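Local coordinates for protein fatty acid synthase 1, isoform A (Drosophila melanogaster, PDB 6FN6) that probably carries out the de novo synthesis of long-chain saturated fatty acids as a multifunctional enzyme, here represented by its dehydratase, enoylreductase and ketoreductase region, at residues 709-714 with 733-738; 781-786 with 805-810. All coordinates share one frame; numbering follows the deposited sequence.

Interaction 1 (709-714 with 733-738); sequences EKILIH and LTVFTT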
loop_
_atom_site.group_PDB
_atom_site.type_symbol
_atom_site.label_atom_id
_atom_site.label_comp_id
_atom_site.label_asym_id
_atom_site.label_seq_id
_atom_site.Cartn_x
_atom_site.Cartn_y
_atom_site.Cartn_z
ATOM N N GLU A 709 -23.223 9.317 -10.258
ATOM C CA GLU A 709 -22.201 8.788 -9.363
ATOM C C GLU A 709 -21.809 9.824 -8.316
ATOM O O GLU A 709 -22.127 11.008 -8.453
ATOM C CB GLU A 709 -20.961 8.354 -10.149
ATOM C CG GLU A 709 -21.169 7.122 -11.012
ATOM C CD GLU A 709 -19.875 6.595 -11.607
ATOM O OE1 GLU A 709 -19.033 7.415 -12.030
ATOM O OE2 GLU A 709 -19.700 5.359 -11.654
ATOM N N LYS A 710 -21.131 9.365 -7.268
ATOM C CA LYS A 710 -20.635 10.243 -6.214
ATOM C C LYS A 710 -19.125 10.415 -6.345
ATOM O O LYS A 710 -18.395 9.429 -6.465
ATOM C CB LYS A 710 -20.977 9.683 -4.831
ATOM C CG LYS A 710 -22.451 9.381 -4.605
ATOM C CD LYS A 710 -22.655 8.634 -3.293
ATOM C CE LYS A 710 -24.122 8.352 -3.022
ATOM N NZ LYS A 710 -24.302 7.483 -1.825
ATOM N N ILE A 711 -18.653 11.656 -6.323
ATOM C CA ILE A 711 -17.216 11.909 -6.413
ATOM C C ILE A 711 -16.742 12.818 -5.284
ATOM O O ILE A 711 -17.391 13.811 -4.950
ATOM C CB ILE A 711 -16.843 12.514 -7.778
ATOM C CG1 ILE A 711 -15.320 12.611 -7.910
ATOM C CG2 ILE A 711 -17.464 13.898 -7.941
ATOM C CD1 ILE A 711 -14.835 12.810 -9.334
ATOM N N LEU A 712 -15.589 12.477 -4.721
ATOM C CA LEU A 712 -14.961 13.285 -3.682
ATOM C C LEU A 712 -13.828 14.099 -4.284
ATOM O O LEU A 712 -12.786 13.550 -4.643
ATOM C CB LEU A 712 -14.433 12.400 -2.550
ATOM C CG LEU A 712 -13.631 13.111 -1.453
ATOM C CD1 LEU A 712 -14.477 14.164 -0.756
ATOM C CD2 LEU A 712 -13.085 12.109 -0.447
ATOM N N ILE A 713 -14.048 15.406 -4.406
ATOM C CA ILE A 713 -13.041 16.317 -4.940
ATOM C C ILE A 713 -12.359 17.054 -3.796
ATOM O O ILE A 713 -12.937 17.971 -3.208
ATOM C CB ILE A 713 -13.647 17.338 -5.926
ATOM C CG1 ILE A 713 -14.616 16.668 -6.904
ATOM C CG2 ILE A 713 -12.542 18.079 -6.663
ATOM C CD1 ILE A 713 -13.965 15.729 -7.880
ATOM N N HIS A 714 -11.134 16.657 -3.478
ATOM C CA HIS A 714 -10.365 17.347 -2.451
ATOM C C HIS A 714 -9.874 18.693 -2.976
ATOM O O HIS A 714 -9.795 18.905 -4.186
ATOM C CB HIS A 714 -9.180 16.493 -1.998
ATOM C CG HIS A 714 -9.534 15.458 -0.976
ATOM N ND1 HIS A 714 -10.430 15.696 0.045
ATOM C CD2 HIS A 714 -9.111 14.183 -0.815
ATOM C CE1 HIS A 714 -10.542 14.612 0.789
ATOM N NE2 HIS A 714 -9.752 13.678 0.289
ATOM N N LEU A 733 -22.885 14.421 -11.499
ATOM C CA LEU A 733 -22.466 13.649 -10.335
ATOM C C LEU A 733 -22.811 14.361 -9.033
ATOM O O LEU A 733 -22.944 15.585 -8.995
ATOM C CB LEU A 733 -20.962 13.370 -10.376
ATOM C CG LEU A 733 -20.487 12.238 -11.290
ATOM C CD1 LEU A 733 -20.687 12.583 -12.758
ATOM C CD2 LEU A 733 -19.030 11.909 -11.002
ATOM N N THR A 734 -22.975 13.579 -7.972
ATOM C CA THR A 734 -23.056 14.125 -6.625
ATOM C C THR A 734 -21.635 14.414 -6.149
ATOM O O THR A 734 -20.760 13.548 -6.210
ATOM C CB THR A 734 -23.773 13.162 -5.661
ATOM O OG1 THR A 734 -25.155 13.055 -6.029
ATOM C CG2 THR A 734 -23.669 13.648 -4.216
ATOM N N VAL A 735 -21.407 15.639 -5.689
ATOM C CA VAL A 735 -20.066 16.081 -5.349
ATOM C C VAL A 735 -19.879 16.281 -3.849
ATOM O O VAL A 735 -20.682 16.935 -3.184
ATOM C CB VAL A 735 -19.719 17.374 -6.119
ATOM C CG1 VAL A 735 -18.399 17.951 -5.646
ATOM C CG2 VAL A 735 -19.663 17.103 -7.609
ATOM N N PHE A 736 -18.803 15.694 -3.334
ATOM C CA PHE A 736 -18.304 15.995 -1.999
ATOM C C PHE A 736 -16.977 16.742 -2.150
ATOM O O PHE A 736 -16.213 16.468 -3.075
ATOM C CB PHE A 736 -18.118 14.716 -1.181
ATOM C CG PHE A 736 -19.405 14.007 -0.863
ATOM C CD1 PHE A 736 -20.109 14.307 0.293
ATOM C CD2 PHE A 736 -19.912 13.041 -1.719
ATOM C CE1 PHE A 736 -21.298 13.657 0.588
ATOM C CE2 PHE A 736 -21.100 12.390 -1.428
ATOM C CZ PHE A 736 -21.792 12.699 -0.275
ATOM N N THR A 737 -16.712 17.701 -1.268
ATOM C CA THR A 737 -15.450 18.434 -1.325
ATOM C C THR A 737 -14.912 18.790 0.051
ATOM O O THR A 737 -15.567 18.572 1.069
ATOM C CB THR A 737 -15.581 19.746 -2.133
ATOM O OG1 THR A 737 -16.548 20.604 -1.511
ATOM C CG2 THR A 737 -15.999 19.459 -3.555
ATOM N N THR A 738 -13.701 19.339 0.056
ATOM C CA THR A 738 -13.073 19.826 1.273
ATOM C C THR A 738 -12.442 21.193 1.011
ATOM O O THR A 738 -12.119 21.528 -0.130
ATOM C CB THR A 738 -12.012 18.841 1.789
ATOM O OG1 THR A 738 -11.123 18.483 0.724
ATOM C CG2 THR A 738 -12.680 17.585 2.333
#
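His714 and Thr738 meet just past the end of strand 710-713, where strand 734-739 continues, and theirs is the one side-chain hydrogen bond between 709-714 and 733-738. The imidazole ND1 lies 3.0 Å from Thr738 OG1, which approaches the ring edge near its plane, while Leu712 CG lies over one ring face toward the rim. The histidine's other nitrogen, NE2, bonds to Ser796 OG, and Phe768 meets the ring edge-to-face; the ring is thus fixed through both nitrogens. An alanine in place of His714 would probably leave the hydroxyls of Thr738 and Ser796 without this mate and open a gap beside Phe768.

Backbone bonds form a ladder in which Ile711 gives and accepts: its N reaches Thr734 O at 2.8 Å, and its O receives Phe736 N in a nearly straight bond (178°). Thr734 N to Glu709 O starts the series and Ile713 N to Phe736 O continues it. This is the parallel pairing of a right-handed beta-alpha-beta crossover, strand 710-713, helix 719-731, strand 734-739, in a Rossmann-type domain; a glycine-rich GxGxxG turn follows the first strand, consistent with dinucleotide binding.

Apolar contacts divide by face. On the face turned to helix 719-731, Ile711 CG2 lies 3.9 Å from Val735 CG2, the two side chains side by side and pointing the same way; Ile713 CG1 reaches Val735 CG1 at 4.2 Å. On the face of Leu712 and Phe736, the leucine, its CG anti to the backbone N (chi1 174°), sends CD1 to 3.7 Å from Phe736 CB.

Interaction 2 (781-786 with 805-810); sequences VDLVLN and RFLEIG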
loop_
_atom_site.group_PDB
_atom_site.type_symbol
_atom_site.label_atom_id
_atom_site.label_comp_id
_atom_site.label_asym_id
_atom_site.label_seq_id
_atom_site.Cartn_x
_atom_site.Cartn_y
_atom_site.Cartn_z
ATOM N N VAL A 781 -17.980 6.673 -2.018
ATOM C CA VAL A 781 -18.125 7.334 -3.309
ATOM C C VAL A 781 -17.522 6.475 -4.417
ATOM O O VAL A 781 -16.773 5.539 -4.148
ATOM C CB VAL A 781 -17.483 8.737 -3.288
ATOM C CG1 VAL A 781 -18.236 9.644 -2.327
ATOM C CG2 VAL A 781 -16.004 8.656 -2.909
ATOM N N ASP A 782 -17.852 6.805 -5.664
ATOM C CA ASP A 782 -17.391 6.039 -6.821
ATOM C C ASP A 782 -16.031 6.501 -7.330
ATOM O O ASP A 782 -15.296 5.724 -7.937
ATOM C CB ASP A 782 -18.409 6.124 -7.956
ATOM C CG ASP A 782 -19.770 5.605 -7.552
ATOM O OD1 ASP A 782 -19.898 4.378 -7.354
ATOM O OD2 ASP A 782 -20.708 6.422 -7.435
ATOM N N LEU A 783 -15.708 7.772 -7.109
ATOM C CA LEU A 783 -14.410 8.298 -7.509
ATOM C C LEU A 783 -13.857 9.238 -6.452
ATOM O O LEU A 783 -14.607 9.917 -5.750
ATOM C CB LEU A 783 -14.496 9.043 -8.844
ATOM C CG LEU A 783 -15.204 8.369 -10.016
ATOM C CD1 LEU A 783 -16.555 9.024 -10.249
ATOM C CD2 LEU A 783 -14.351 8.426 -11.270
ATOM N N VAL A 784 -12.532 9.273 -6.355
ATOM C CA VAL A 784 -11.846 10.224 -5.498
ATOM C C VAL A 784 -10.759 10.903 -6.316
ATOM O O VAL A 784 -9.880 10.240 -6.867
ATOM C CB VAL A 784 -11.252 9.541 -4.251
ATOM C CG1 VAL A 784 -10.537 10.557 -3.365
ATOM C CG2 VAL A 784 -12.339 8.822 -3.470
ATOM N N LEU A 785 -10.835 12.227 -6.404
ATOM C CA LEU A 785 -9.770 13.015 -7.010
ATOM C C LEU A 785 -8.933 13.609 -5.890
ATOM O O LEU A 785 -9.339 14.579 -5.251
ATOM C CB LEU A 785 -10.339 14.115 -7.905
ATOM C CG LEU A 785 -9.314 14.948 -8.679
ATOM C CD1 LEU A 785 -8.553 14.089 -9.685
ATOM C CD2 LEU A 785 -9.991 16.122 -9.371
ATOM N N ASN A 786 -7.766 13.018 -5.652
ATOM C CA ASN A 786 -6.972 13.340 -4.471
ATOM C C ASN A 786 -5.686 14.113 -4.786
ATOM O O ASN A 786 -4.933 13.752 -5.692
ATOM C CB ASN A 786 -6.613 12.054 -3.727
ATOM C CG ASN A 786 -5.901 12.318 -2.420
ATOM O OD1 ASN A 786 -6.304 13.185 -1.645
ATOM N ND2 ASN A 786 -4.833 11.572 -2.167
ATOM N N ARG A 805 -12.931 4.186 -7.977
ATOM C CA ARG A 805 -11.763 4.466 -8.804
ATOM C C ARG A 805 -10.983 5.665 -8.253
ATOM O O ARG A 805 -11.417 6.811 -8.365
ATOM C CB ARG A 805 -12.189 4.711 -10.255
ATOM C CG ARG A 805 -12.849 3.497 -10.893
ATOM C CD ARG A 805 -13.436 3.794 -12.264
ATOM N NE ARG A 805 -14.501 4.794 -12.233
ATOM C CZ ARG A 805 -15.717 4.582 -11.738
ATOM N NH1 ARG A 805 -16.028 3.408 -11.211
ATOM N NH2 ARG A 805 -16.621 5.551 -11.761
ATOM N N PHE A 806 -9.827 5.383 -7.661
ATOM C CA PHE A 806 -9.020 6.411 -7.017
ATOM C C PHE A 806 -8.133 7.116 -8.037
ATOM O O PHE A 806 -7.422 6.476 -8.810
ATOM C CB PHE A 806 -8.165 5.794 -5.911
ATOM C CG PHE A 806 -7.713 6.776 -4.870
ATOM C CD1 PHE A 806 -6.540 7.494 -5.031
ATOM C CD2 PHE A 806 -8.461 6.973 -3.721
ATOM C CE1 PHE A 806 -6.124 8.392 -4.067
ATOM C CE2 PHE A 806 -8.049 7.870 -2.754
ATOM C CZ PHE A 806 -6.879 8.580 -2.927
ATOM N N LEU A 807 -8.175 8.443 -8.018
ATOM C CA LEU A 807 -7.453 9.252 -8.992
ATOM C C LEU A 807 -6.446 10.152 -8.291
ATOM O O LEU A 807 -6.806 11.208 -7.770
ATOM C CB LEU A 807 -8.435 10.090 -9.811
ATOM C CG LEU A 807 -9.615 9.313 -10.397
ATOM C CD1 LEU A 807 -10.636 10.261 -11.003
ATOM C CD2 LEU A 807 -9.133 8.310 -11.430
ATOM N N GLU A 808 -5.186 9.730 -8.272
ATOM C CA GLU A 808 -4.151 10.479 -7.569
ATOM C C GLU A 808 -3.506 11.505 -8.497
ATOM O O GLU A 808 -3.024 11.164 -9.576
ATOM C CB GLU A 808 -3.086 9.533 -7.008
ATOM C CG GLU A 808 -2.036 10.220 -6.149
ATOM C CD GLU A 808 -2.636 10.941 -4.957
ATOM O OE1 GLU A 808 -3.510 10.356 -4.285
ATOM O OE2 GLU A 808 -2.238 12.094 -4.692
ATOM N N ILE A 809 -3.507 12.762 -8.067
ATOM C CA ILE A 809 -2.852 13.827 -8.818
ATOM C C ILE A 809 -1.818 14.537 -7.946
ATOM O O ILE A 809 -1.249 15.550 -8.350
ATOM C CB ILE A 809 -3.883 14.821 -9.383
ATOM C CG1 ILE A 809 -4.744 15.405 -8.260
ATOM C CG2 ILE A 809 -4.752 14.131 -10.424
ATOM C CD1 ILE A 809 -5.611 16.566 -8.697
ATOM N N GLY A 810 -1.587 14.001 -6.749
ATOM C CA GLY A 810 -0.534 14.479 -5.871
ATOM C C GLY A 810 0.767 13.773 -6.199
ATOM O O GLY A 810 0.796 12.936 -7.101
#
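Over the centre of one face of the Arg805 guanidinium lies the carbonyl oxygen of Asp782, 3.9 Å above the plane, and Leu783 touches the same group obliquely, its CG 3.6 Å from Arg805 NH2. That oxygen accepts the backbone N-H of Arg805 in a bent bond (138°). The arginine chain bends at chi3 (-62°), which turns its end toward Asp782 and Leu783; beyond them NE bonds to Gly703 O and NH2 forms a salt bridge with Glu709 OE1. The Phe806 ring has Glu808 OE1 at its edge, in plane; Val784 CG1 meets the ring obliquely, 3.7 Å from Phe806 CE2, as does Asn786 CB, 3.6 Å from Phe806 CZ.

Asn786 and Glu808 run side by side. Asn786 ND2 donates to the syn lone pair of Glu808 OE1 at 2.8 Å, with the amide and carboxylate planes 83° apart, while Glu808 OE2 accepts from Gly810 N. Since Asn786 OD1 takes the N-H of Leu788, both ends of the amide are engaged and its rotation is fixed.

On the face of Leu783, Leu785 and Leu807, Leu783 CD2 approaches Leu807 CD1; just past the strand, Ile809 CG2 lies 3.9 Å from Leu785 CD1.

Along the backbone, Leu807 N bonds to Val784 O, Asn786 N to Leu807 O and Ile809 N to Asn786 O; the Val784 N to Arg805 O bond is weak at 3.4 Å. A parallel sheet packed between helices, 791-797 against Asn786 and Phe806 and 719-731 against Leu785 and Ile809, is typical of the Rossmann-type domain of the medium-chain dehydrogenase/reductase family, to which this enoylreductase region probably belongs.

Overall arrangement
Interactions 1 and 2 are successive strand pairs of one six-stranded parallel sheet, joined through the central neighbours 710-713 and 781-786; their centres lie about 10 Å apart. Lys710 O lies 2.8 Å from Asp782 N, and Leu712 N lies 2.9 Å from Leu783 O, so backbone bonds probably carry the sheet from one contact into the other. Side chains join them as well: Glu709 and Arg805 link the first segment of interaction 1, just ahead of its strand, to strand 804-808 of interaction 2, and His714 CD2 packs 3.1 Å from Asn786 OD1. Both contacts lie away from the predicted dehydratase residues His24 and Asp175.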